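Local coordinates for protein FACT complex subunit SPT16 (Ashbya gossypii, PDB 6A8M) that probably reorganizes nucleosomes as a subunit of the FACT histone chaperone in transcription, replication and repair, and is represented here by its N-terminal region, at residues Leu170-Ala175 with Asp385-Glu390; Tyr184-Ser189 with Thr240-Lys245; Thr305-Pro310 with Ser439-Tyr444; Cys394-Leu399 with Gln416-Val421. All coordinates share one frame; numbering follows the deposited sequence.

Contact 1: Leu170-Ala175 with Asp385-Glu390; sequences LSSLWA and DYRKVE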
# COMPACT_ATOMS: atom_id res chain seq x y z
N LEU A 170 0.91 -2.94 14.10
CA LEU A 170 -0.05 -3.21 13.04
C LEU A 170 0.66 -3.66 11.76
O LEU A 170 0.19 -4.58 11.07
CB LEU A 170 -0.91 -1.98 12.79
CG LEU A 170 -1.89 -1.62 13.92
CD1 LEU A 170 -2.55 -0.27 13.70
CD2 LEU A 170 -2.93 -2.69 14.15
N SER A 171 1.79 -3.03 11.43
CA SER A 171 2.52 -3.42 10.23
C SER A 171 2.90 -4.89 10.26
O SER A 171 2.73 -5.62 9.27
CB SER A 171 3.76 -2.54 10.07
OG SER A 171 4.66 -3.09 9.13
N SER A 172 3.45 -5.35 11.40
CA SER A 172 3.80 -6.77 11.55
C SER A 172 2.57 -7.66 11.47
O SER A 172 2.61 -8.75 10.88
CB SER A 172 4.52 -6.99 12.87
OG SER A 172 5.65 -6.15 12.96
N LEU A 173 1.46 -7.23 12.06
CA LEU A 173 0.25 -8.04 12.06
C LEU A 173 -0.32 -8.20 10.65
O LEU A 173 -0.81 -9.28 10.30
CB LEU A 173 -0.78 -7.41 12.99
CG LEU A 173 -2.18 -8.00 13.07
CD1 LEU A 173 -2.18 -9.22 13.97
CD2 LEU A 173 -3.11 -6.92 13.61
N TRP A 174 -0.24 -7.14 9.83
CA TRP A 174 -0.83 -7.09 8.48
C TRP A 174 0.05 -7.70 7.41
O TRP A 174 -0.41 -7.90 6.29
CB TRP A 174 -1.08 -5.62 8.04
CG TRP A 174 -2.13 -4.95 8.77
CD1 TRP A 174 -3.22 -5.53 9.35
CD2 TRP A 174 -2.22 -3.56 9.02
NE1 TRP A 174 -3.99 -4.56 9.96
CE2 TRP A 174 -3.39 -3.35 9.78
CE3 TRP A 174 -1.43 -2.47 8.69
CZ2 TRP A 174 -3.79 -2.08 10.20
CZ3 TRP A 174 -1.83 -1.22 9.10
CH2 TRP A 174 -3.00 -1.04 9.85
N ALA A 175 1.32 -7.97 7.72
CA ALA A 175 2.32 -8.20 6.67
C ALA A 175 1.96 -9.41 5.80
O ALA A 175 1.95 -9.32 4.57
CB ALA A 175 3.69 -8.40 7.31
N ASP A 385 17.08 -3.19 10.35
CA ASP A 385 17.57 -4.54 10.65
C ASP A 385 16.64 -5.28 11.61
O ASP A 385 17.03 -6.30 12.18
CB ASP A 385 19.01 -4.51 11.18
CG ASP A 385 19.14 -3.74 12.50
OD1 ASP A 385 18.10 -3.21 12.96
OD2 ASP A 385 20.26 -3.69 13.04
N TYR A 386 15.41 -4.78 11.78
CA TYR A 386 14.50 -5.29 12.79
C TYR A 386 13.21 -5.88 12.22
O TYR A 386 12.32 -6.24 13.00
CB TYR A 386 14.13 -4.18 13.79
CG TYR A 386 13.53 -2.94 13.16
CD1 TYR A 386 12.15 -2.82 12.96
CD2 TYR A 386 14.34 -1.89 12.75
CE1 TYR A 386 11.61 -1.69 12.37
CE2 TYR A 386 13.81 -0.76 12.18
CZ TYR A 386 12.44 -0.67 11.98
OH TYR A 386 11.92 0.46 11.39
N ARG A 387 13.07 -5.95 10.90
CA ARG A 387 12.00 -6.71 10.28
C ARG A 387 12.61 -7.88 9.52
O ARG A 387 13.79 -7.88 9.19
CB ARG A 387 11.16 -5.85 9.32
CG ARG A 387 10.61 -4.59 9.96
CD ARG A 387 9.58 -4.91 11.03
NE ARG A 387 8.42 -5.61 10.49
CZ ARG A 387 7.33 -5.01 10.02
NH1 ARG A 387 7.25 -3.68 10.02
NH2 ARG A 387 6.32 -5.73 9.55
N LYS A 388 11.78 -8.89 9.27
CA LYS A 388 12.21 -10.12 8.62
C LYS A 388 11.19 -10.49 7.56
O LYS A 388 9.99 -10.41 7.81
CB LYS A 388 12.36 -11.26 9.64
CG LYS A 388 13.62 -11.10 10.50
CD LYS A 388 13.87 -12.29 11.41
CE LYS A 388 15.17 -12.06 12.18
NZ LYS A 388 15.68 -13.29 12.84
N VAL A 389 11.67 -10.84 6.37
CA VAL A 389 10.80 -11.31 5.31
C VAL A 389 10.13 -12.60 5.74
O VAL A 389 10.77 -13.49 6.32
CB VAL A 389 11.59 -11.53 4.01
CG1 VAL A 389 10.72 -12.19 2.96
CG2 VAL A 389 12.11 -10.19 3.47
N GLU A 390 8.84 -12.72 5.47
CA GLU A 390 8.10 -13.94 5.76
C GLU A 390 7.41 -14.42 4.50
O GLU A 390 7.06 -13.61 3.64
CB GLU A 390 7.04 -13.73 6.84
CG GLU A 390 7.51 -13.35 8.24
CD GLU A 390 6.34 -12.89 9.11
OE1 GLU A 390 5.75 -13.74 9.81
OE2 GLU A 390 5.96 -11.69 9.04
O HOH W 1 5.02 -10.16 10.78
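R387 reaches S171 with the end of its guanidinium group and joins helix 167-174 to a loop of the M24 peptidase-like "pita-bread" domain. Both terminal nitrogens grip one oxygen. NH1 of R387 donates to OG of S171 at 2.8 Å, and NH2 of R387 donates to the same OG at 3.1 Å. The hydroxyl oxygen lies in the guanidinium plane, within about 5° for each bond. OG of S171 is anti to its backbone N (chi1 165°), which brings it to the arginine. S172 lies over one face of the same group, near NH2. Its OG sits 3.4 Å above the guanidinium plane of R387, off-centre, without a hydrogen bond to it. The arginine chain bends at chi2 and chi3 on its way to the helix. An alanine here removes both N-H donors and would probably leave OG of S171 to D375 and open a gap beside S172. A water also bridges the two segments. It donates to OE2 of E390 and to the backbone O of S172, the latter at 2.8 Å. On its other side the helix packs on helices 9-22 and 48-57 through L170, L173 and W174. The contact thus ties the N-terminal lobe to the peptidase-like domain. The second shell fixes the serines. OG of S171 hydrogen-bonds to OD2 of D375, and OG of S172 to O of L168.

Contact 2: Tyr184-Ser189 with Thr240-Lys245; sequences YLQVSS and TPLCPK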
# COMPACT_ATOMS: atom_id res chain seq x y z
N TYR A 184 -6.24 -10.88 -4.61
CA TYR A 184 -6.51 -9.48 -4.92
C TYR A 184 -5.25 -8.76 -5.39
O TYR A 184 -5.32 -7.90 -6.28
CB TYR A 184 -7.12 -8.76 -3.72
CG TYR A 184 -8.45 -9.33 -3.28
CD1 TYR A 184 -9.37 -9.86 -4.20
CD2 TYR A 184 -8.80 -9.32 -1.93
CE1 TYR A 184 -10.58 -10.38 -3.77
CE2 TYR A 184 -10.01 -9.82 -1.49
CZ TYR A 184 -10.90 -10.35 -2.42
OH TYR A 184 -12.10 -10.86 -1.97
N LEU A 185 -4.10 -9.09 -4.79
CA LEU A 185 -2.84 -8.49 -5.23
C LEU A 185 -2.49 -8.91 -6.66
O LEU A 185 -1.91 -8.11 -7.41
CB LEU A 185 -1.70 -8.87 -4.28
CG LEU A 185 -1.79 -8.15 -2.94
CD1 LEU A 185 -0.95 -8.91 -1.91
CD2 LEU A 185 -1.27 -6.74 -3.04
N GLN A 186 -2.83 -10.14 -7.06
CA GLN A 186 -2.57 -10.52 -8.45
C GLN A 186 -3.51 -9.79 -9.40
O GLN A 186 -3.10 -9.39 -10.50
CB GLN A 186 -2.66 -12.04 -8.62
CG GLN A 186 -2.42 -12.49 -10.07
CD GLN A 186 -0.99 -12.26 -10.56
OE1 GLN A 186 -0.14 -13.16 -10.49
NE2 GLN A 186 -0.74 -11.06 -11.11
N VAL A 187 -4.78 -9.62 -9.02
CA VAL A 187 -5.70 -8.87 -9.86
C VAL A 187 -5.20 -7.45 -10.02
O VAL A 187 -5.09 -6.93 -11.14
CB VAL A 187 -7.12 -8.88 -9.27
CG1 VAL A 187 -8.04 -7.97 -10.08
CG2 VAL A 187 -7.71 -10.31 -9.25
N SER A 188 -4.87 -6.81 -8.90
CA SER A 188 -4.35 -5.45 -8.92
C SER A 188 -3.13 -5.34 -9.82
O SER A 188 -3.02 -4.40 -10.62
CB SER A 188 -3.99 -5.03 -7.49
OG SER A 188 -3.45 -3.73 -7.51
N SER A 189 -2.18 -6.27 -9.66
CA SER A 189 -0.95 -6.23 -10.44
C SER A 189 -1.22 -6.37 -11.93
O SER A 189 -0.59 -5.69 -12.76
CB SER A 189 0.02 -7.33 -9.98
OG SER A 189 0.49 -7.07 -8.65
N THR A 240 -10.95 -12.02 -13.89
CA THR A 240 -11.81 -12.89 -13.09
C THR A 240 -11.13 -14.20 -12.71
O THR A 240 -11.31 -14.63 -11.55
CB THR A 240 -13.14 -13.16 -13.82
OG1 THR A 240 -14.05 -12.06 -13.66
CG2 THR A 240 -13.80 -14.41 -13.25
N PRO A 241 -10.34 -14.86 -13.56
CA PRO A 241 -9.67 -16.09 -13.10
C PRO A 241 -8.61 -15.85 -12.03
O PRO A 241 -8.20 -16.81 -11.36
CB PRO A 241 -9.06 -16.66 -14.39
CG PRO A 241 -9.03 -15.53 -15.36
CD PRO A 241 -10.20 -14.67 -15.02
N LEU A 242 -8.14 -14.61 -11.85
CA LEU A 242 -7.21 -14.30 -10.79
C LEU A 242 -7.90 -13.95 -9.48
O LEU A 242 -7.23 -13.87 -8.44
CB LEU A 242 -6.30 -13.15 -11.22
CG LEU A 242 -5.55 -13.31 -12.55
CD1 LEU A 242 -4.89 -11.98 -12.99
CD2 LEU A 242 -4.51 -14.43 -12.50
N CYS A 243 -9.21 -13.72 -9.50
CA CYS A 243 -9.95 -13.46 -8.27
C CYS A 243 -10.09 -14.75 -7.47
O CYS A 243 -9.92 -15.84 -8.00
CB CYS A 243 -11.33 -12.89 -8.59
SG CYS A 243 -11.29 -11.25 -9.34
N PRO A 244 -10.42 -14.64 -6.18
CA PRO A 244 -10.61 -15.85 -5.38
C PRO A 244 -11.73 -16.73 -5.91
O PRO A 244 -12.57 -16.32 -6.72
CB PRO A 244 -10.97 -15.30 -3.99
CG PRO A 244 -10.39 -13.96 -3.95
CD PRO A 244 -10.48 -13.42 -5.36
N LYS A 245 -11.71 -17.99 -5.45
CA LYS A 245 -12.77 -18.93 -5.80
C LYS A 245 -14.13 -18.37 -5.41
O LYS A 245 -14.31 -17.85 -4.30
CB LYS A 245 -12.54 -20.27 -5.11
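The ring of Y184 meets the ring of P244, and the two side chains cross at about a right angle. The proline approaches obliquely at one corner of the aromatic ring. This joins the long helix 179-208 of the M24 peptidase-like (pita-bread) fold to the loop that follows helix 236-239. CD of P244 lies 3.4 Å from CE1 of Y184, and CG of P244 is 3.6 Å from the same CE1. Y184 leaves the helix away from the loop, but its ring swings back. Its hydroxyl is held outside the pair, by hydrogen bonds with OE2 of E247 and NZ of K296. Further along the helix, L242 of the loop points toward it and touches Q186 and V187. CD2 of L242 packs on CG of Q186 at 3.7 Å, and CB of L242 rests against CG2 of V187 at 3.7 Å. The Q186 chain bends at chi2 (67°), and its amide nitrogen NE2 hydrogen-bonds to the carbonyl O of L431. On the loop side, residues 240-242 form a short 3-10 turn. Its hydrogen bond runs from N of C243 to O of T240, at 3.1 Å. Y295 of strand 285-295 touches both V187 and C243 and backs this apolar cluster. CG2 of V187 also meets the sulfur: SG of C243 is 3.7 Å from it.

Contact 3: Thr305-Pro310 with Ser439-Tyr444; sequences TFLIDP and SQISFY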
# COMPACT_ATOMS: atom_id res chain seq x y z
N THR A 305 11.36 1.90 -17.51
CA THR A 305 12.12 2.92 -18.21
C THR A 305 11.96 2.66 -19.71
O THR A 305 12.10 1.52 -20.16
CB THR A 305 13.61 2.87 -17.82
OG1 THR A 305 13.75 3.06 -16.41
CG2 THR A 305 14.39 3.96 -18.54
N PHE A 306 11.63 3.70 -20.46
CA PHE A 306 11.56 3.60 -21.91
C PHE A 306 12.76 4.36 -22.48
O PHE A 306 13.15 5.40 -21.96
CB PHE A 306 10.24 4.14 -22.43
CG PHE A 306 9.04 3.44 -21.85
CD1 PHE A 306 8.61 2.22 -22.36
CD2 PHE A 306 8.37 3.97 -20.76
CE1 PHE A 306 7.51 1.55 -21.81
CE2 PHE A 306 7.29 3.31 -20.19
CZ PHE A 306 6.85 2.10 -20.71
N LEU A 307 13.38 3.78 -23.51
CA LEU A 307 14.58 4.33 -24.13
C LEU A 307 14.26 4.78 -25.55
O LEU A 307 13.71 4.01 -26.34
CB LEU A 307 15.72 3.29 -24.16
CG LEU A 307 16.07 2.62 -22.83
CD1 LEU A 307 17.15 1.55 -23.06
CD2 LEU A 307 16.55 3.66 -21.87
N ILE A 308 14.56 6.04 -25.85
CA ILE A 308 14.35 6.62 -27.18
C ILE A 308 15.72 6.94 -27.74
O ILE A 308 16.39 7.85 -27.25
CB ILE A 308 13.50 7.89 -27.14
CG1 ILE A 308 12.25 7.68 -26.26
CG2 ILE A 308 13.21 8.36 -28.56
CD1 ILE A 308 11.40 6.52 -26.65
N ASP A 309 16.13 6.22 -28.79
CA ASP A 309 17.45 6.39 -29.39
C ASP A 309 18.53 6.47 -28.31
O ASP A 309 19.34 7.40 -28.30
CB ASP A 309 17.47 7.64 -30.26
CG ASP A 309 16.61 7.50 -31.50
OD1 ASP A 309 16.75 6.46 -32.18
OD2 ASP A 309 15.81 8.40 -31.80
N PRO A 310 18.57 5.51 -27.39
CA PRO A 310 19.49 5.61 -26.25
C PRO A 310 20.95 5.54 -26.67
O PRO A 310 21.31 4.90 -27.65
CB PRO A 310 19.11 4.38 -25.41
CG PRO A 310 18.65 3.39 -26.43
CD PRO A 310 17.85 4.22 -27.41
N SER A 439 14.67 -4.72 -25.72
CA SER A 439 14.22 -4.66 -27.10
C SER A 439 12.78 -4.19 -27.23
O SER A 439 12.38 -3.77 -28.33
CB SER A 439 14.37 -6.03 -27.76
OG SER A 439 13.60 -6.99 -27.06
N GLN A 440 11.99 -4.28 -26.16
CA GLN A 440 10.57 -3.94 -26.20
C GLN A 440 10.24 -2.65 -25.49
O GLN A 440 9.08 -2.21 -25.56
CB GLN A 440 9.72 -5.06 -25.61
CG GLN A 440 9.69 -6.30 -26.49
CD GLN A 440 8.88 -7.40 -25.88
OE1 GLN A 440 9.32 -8.05 -24.93
NE2 GLN A 440 7.68 -7.60 -26.39
N ILE A 441 11.19 -2.05 -24.77
CA ILE A 441 10.99 -0.73 -24.18
C ILE A 441 11.85 0.32 -24.88
O ILE A 441 11.91 1.48 -24.44
CB ILE A 441 11.21 -0.74 -22.65
CG1 ILE A 441 12.58 -1.28 -22.19
CG2 ILE A 441 10.15 -1.64 -22.01
CD1 ILE A 441 13.78 -0.39 -22.41
N SER A 442 12.49 -0.05 -25.99
CA SER A 442 13.35 0.83 -26.77
C SER A 442 12.64 1.20 -28.07
O SER A 442 12.11 0.33 -28.75
CB SER A 442 14.69 0.17 -27.09
OG SER A 442 15.40 -0.10 -25.90
N PHE A 443 12.68 2.48 -28.40
CA PHE A 443 12.01 2.98 -29.59
C PHE A 443 12.96 3.93 -30.29
O PHE A 443 13.76 4.62 -29.65
CB PHE A 443 10.70 3.66 -29.23
CG PHE A 443 9.75 2.76 -28.53
CD1 PHE A 443 9.77 2.65 -27.15
CD2 PHE A 443 8.86 1.98 -29.26
CE1 PHE A 443 8.91 1.78 -26.50
CE2 PHE A 443 7.98 1.12 -28.62
CZ PHE A 443 8.00 1.02 -27.24
N TYR A 444 12.90 3.95 -31.62
CA TYR A 444 13.88 4.66 -32.44
C TYR A 444 13.17 5.56 -33.43
O TYR A 444 12.20 5.14 -34.07
CB TYR A 444 14.79 3.67 -33.17
CG TYR A 444 15.51 2.74 -32.23
CD1 TYR A 444 14.92 1.55 -31.81
CD2 TYR A 444 16.77 3.06 -31.75
CE1 TYR A 444 15.58 0.71 -30.95
CE2 TYR A 444 17.44 2.22 -30.88
CZ TYR A 444 16.84 1.04 -30.48
OH TYR A 444 17.48 0.20 -29.62
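L307 and I308 pair in parallel register with S442 and F443 through three backbone hydrogen bonds, from N of L307 to O of I441, from N of F443 to O of L307 and from N of D309 to O of F443. CD1 of I441 lies 3.4 Å from O of T305. CG1 of I441 takes the crowded position between backbone N and carbonyl carbon (chi1 56°). This carries CD1 of I441 to 3.8 Å from CG of L307. The I441 and F306 side chains cross at about a right angle, with CG2 of I441 4.1 Å from CE1 of F306. An alanine in place of I441 would probably open a gap beside L307 and leave CE1 of F306 without its methyl neighbour. CD1 of F306 stands at the edge of the F443 ring, and both rings pack on helix 179-208. CD1 of I308 lies 3.9 Å from CB of F443. At the end, OD1 of D309 lies at the edge of the Y444 ring, 3.4 Å from its CD2. OD2 of D309 hydrogen-bonds to the backbone N of F445. T305, P310 and I441 touch helix 312-332. The last modelled residues of this piece thus add a short parallel edge strand to a mixed sheet of the pita-bread fold.

Contact 4: Cys394-Leu399 with Gln416-Val421; sequences CFNISL and QLADTV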
# COMPACT_ATOMS: atom_id res chain seq x y z
N CYS A 394 4.19 -9.43 0.47
CA CYS A 394 4.17 -8.88 -0.88
C CYS A 394 5.00 -7.61 -0.88
O CYS A 394 4.80 -6.74 -0.02
CB CYS A 394 2.75 -8.57 -1.33
SG CYS A 394 2.62 -7.99 -3.04
N PHE A 395 5.91 -7.48 -1.85
CA PHE A 395 6.78 -6.31 -1.92
C PHE A 395 6.59 -5.52 -3.20
O PHE A 395 6.28 -6.07 -4.27
CB PHE A 395 8.27 -6.71 -1.80
CG PHE A 395 8.62 -7.30 -0.48
CD1 PHE A 395 9.05 -6.47 0.56
CD2 PHE A 395 8.45 -8.65 -0.26
CE1 PHE A 395 9.33 -7.01 1.80
CE2 PHE A 395 8.74 -9.20 0.98
CZ PHE A 395 9.17 -8.37 2.01
N ASN A 396 6.76 -4.21 -3.06
CA ASN A 396 7.09 -3.31 -4.17
C ASN A 396 8.61 -3.26 -4.24
O ASN A 396 9.25 -2.65 -3.40
CB ASN A 396 6.48 -1.94 -3.89
CG ASN A 396 6.91 -0.89 -4.87
OD1 ASN A 396 7.36 -1.20 -5.97
ND2 ASN A 396 6.74 0.38 -4.49
N ILE A 397 9.19 -3.96 -5.22
CA ILE A 397 10.64 -3.92 -5.42
C ILE A 397 10.89 -2.84 -6.46
O ILE A 397 10.59 -3.03 -7.64
CB ILE A 397 11.19 -5.28 -5.87
CG1 ILE A 397 10.83 -6.37 -4.86
CG2 ILE A 397 12.70 -5.23 -6.09
CD1 ILE A 397 11.47 -6.16 -3.47
N SER A 398 11.40 -1.69 -6.01
CA SER A 398 11.50 -0.50 -6.85
C SER A 398 12.91 0.04 -6.71
O SER A 398 13.35 0.36 -5.60
CB SER A 398 10.47 0.56 -6.42
OG SER A 398 10.74 1.80 -7.07
N LEU A 399 13.61 0.16 -7.82
CA LEU A 399 14.96 0.67 -7.74
C LEU A 399 15.21 1.70 -8.82
O LEU A 399 14.61 1.68 -9.89
CB LEU A 399 16.01 -0.42 -7.82
CG LEU A 399 15.78 -1.65 -8.67
CD1 LEU A 399 17.09 -2.20 -9.14
CD2 LEU A 399 15.08 -2.69 -7.84
N GLN A 416 14.79 3.63 -13.82
CA GLN A 416 13.95 3.16 -12.73
C GLN A 416 13.16 1.94 -13.18
O GLN A 416 12.59 1.92 -14.27
CB GLN A 416 13.01 4.27 -12.25
CG GLN A 416 12.16 3.87 -11.07
CD GLN A 416 11.48 5.05 -10.45
OE1 GLN A 416 10.70 5.77 -11.12
NE2 GLN A 416 11.79 5.29 -9.18
N LEU A 417 13.11 0.93 -12.31
CA LEU A 417 12.38 -0.29 -12.61
C LEU A 417 11.69 -0.73 -11.33
O LEU A 417 12.34 -0.76 -10.28
CB LEU A 417 13.35 -1.38 -13.08
CG LEU A 417 12.77 -2.69 -13.60
CD1 LEU A 417 12.02 -2.43 -14.91
CD2 LEU A 417 13.89 -3.71 -13.80
N ALA A 418 10.41 -1.09 -11.41
CA ALA A 418 9.71 -1.61 -10.24
C ALA A 418 8.76 -2.72 -10.65
O ALA A 418 8.15 -2.68 -11.72
CB ALA A 418 8.93 -0.50 -9.49
N ASP A 419 8.62 -3.72 -9.77
CA ASP A 419 7.66 -4.80 -9.97
C ASP A 419 7.09 -5.21 -8.62
O ASP A 419 7.72 -5.02 -7.58
CB ASP A 419 8.30 -6.01 -10.67
CG ASP A 419 8.42 -5.80 -12.17
OD1 ASP A 419 7.38 -5.81 -12.84
OD2 ASP A 419 9.55 -5.61 -12.66
N THR A 420 5.90 -5.80 -8.67
CA THR A 420 5.25 -6.34 -7.47
C THR A 420 5.62 -7.81 -7.33
O THR A 420 5.48 -8.59 -8.28
CB THR A 420 3.75 -6.13 -7.59
OG1 THR A 420 3.51 -4.73 -7.76
CG2 THR A 420 3.01 -6.64 -6.35
N VAL A 421 6.11 -8.19 -6.15
CA VAL A 421 6.65 -9.53 -5.92
C VAL A 421 5.98 -10.13 -4.69
O VAL A 421 6.00 -9.52 -3.62
CB VAL A 421 8.17 -9.51 -5.73
CG1 VAL A 421 8.70 -10.94 -5.51
CG2 VAL A 421 8.88 -8.83 -6.93
O HOH W 2 12.49 -3.53 -9.27
O HOH W 3 12.97 3.37 -7.45
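C394 and T420 meet because SG of C394 is anti to its backbone N (chi1 -176°), which sets the sulfur 3.6 Å from CG2 of T420. Torsions likewise bring I397 and V421 together. In both, the touching branch is anti to the carbonyl carbon, and CG1 of I397 lies 3.8 Å from CG2 of V421. The third group is S398. Its OG hydrogen-bonds with a water at 2.8 Å. That water accepts from NE2 of Q416 and so links the two side chains. CB of S398 also packs on CB of A418, 3.6 Å away, in a non-hydrogen-bonded pair. The backbones are joined by six hydrogen bonds, two each in the pairs F395 with V421, I397 with D419 and L399 with L417. The shortest runs from N of F395 to O of V421, at 2.7 Å. A second water donates to the carbonyls of both I397 and L417. D419 is buried, and its carboxylate has salt bridges to R304 and K436 and hydrogen bonds with T432 and Q325. OD1 of N396 hydrogen-bonds to ND2 of N301, and OG1 of T420 to O of N301. L399 packs on L321, L324 and I328 of helix 312-332. Strands 394-405 and 412-424 form an antiparallel beta hairpin within a five-stranded sheet, part of the pita-bread core of the M24 family.

In the fold
Contacts 2, 3 and 4 belong to the peptidase-like part of the chain, and contact 1 ties helix 167-174 to it from the N-terminal side. Helix 179-208 runs from contact 2 past contact 4, where L185 packs on C394 and S189 on T420, to the rings of contact 3. Contacts 3 and 4 also touch, through T305 and Q416, with centres about 20 Å apart. Contacts 1 and 4 meet where V389 packs on F395. The centres of contacts 1 and 3 are farthest apart, about 38 Å. Contact 2 lies between the segments of contact 1. Contact 3 spans contact 4 and brings the end of the modelled chain back to the core. Lobe and peptidase-like domain are thus joined.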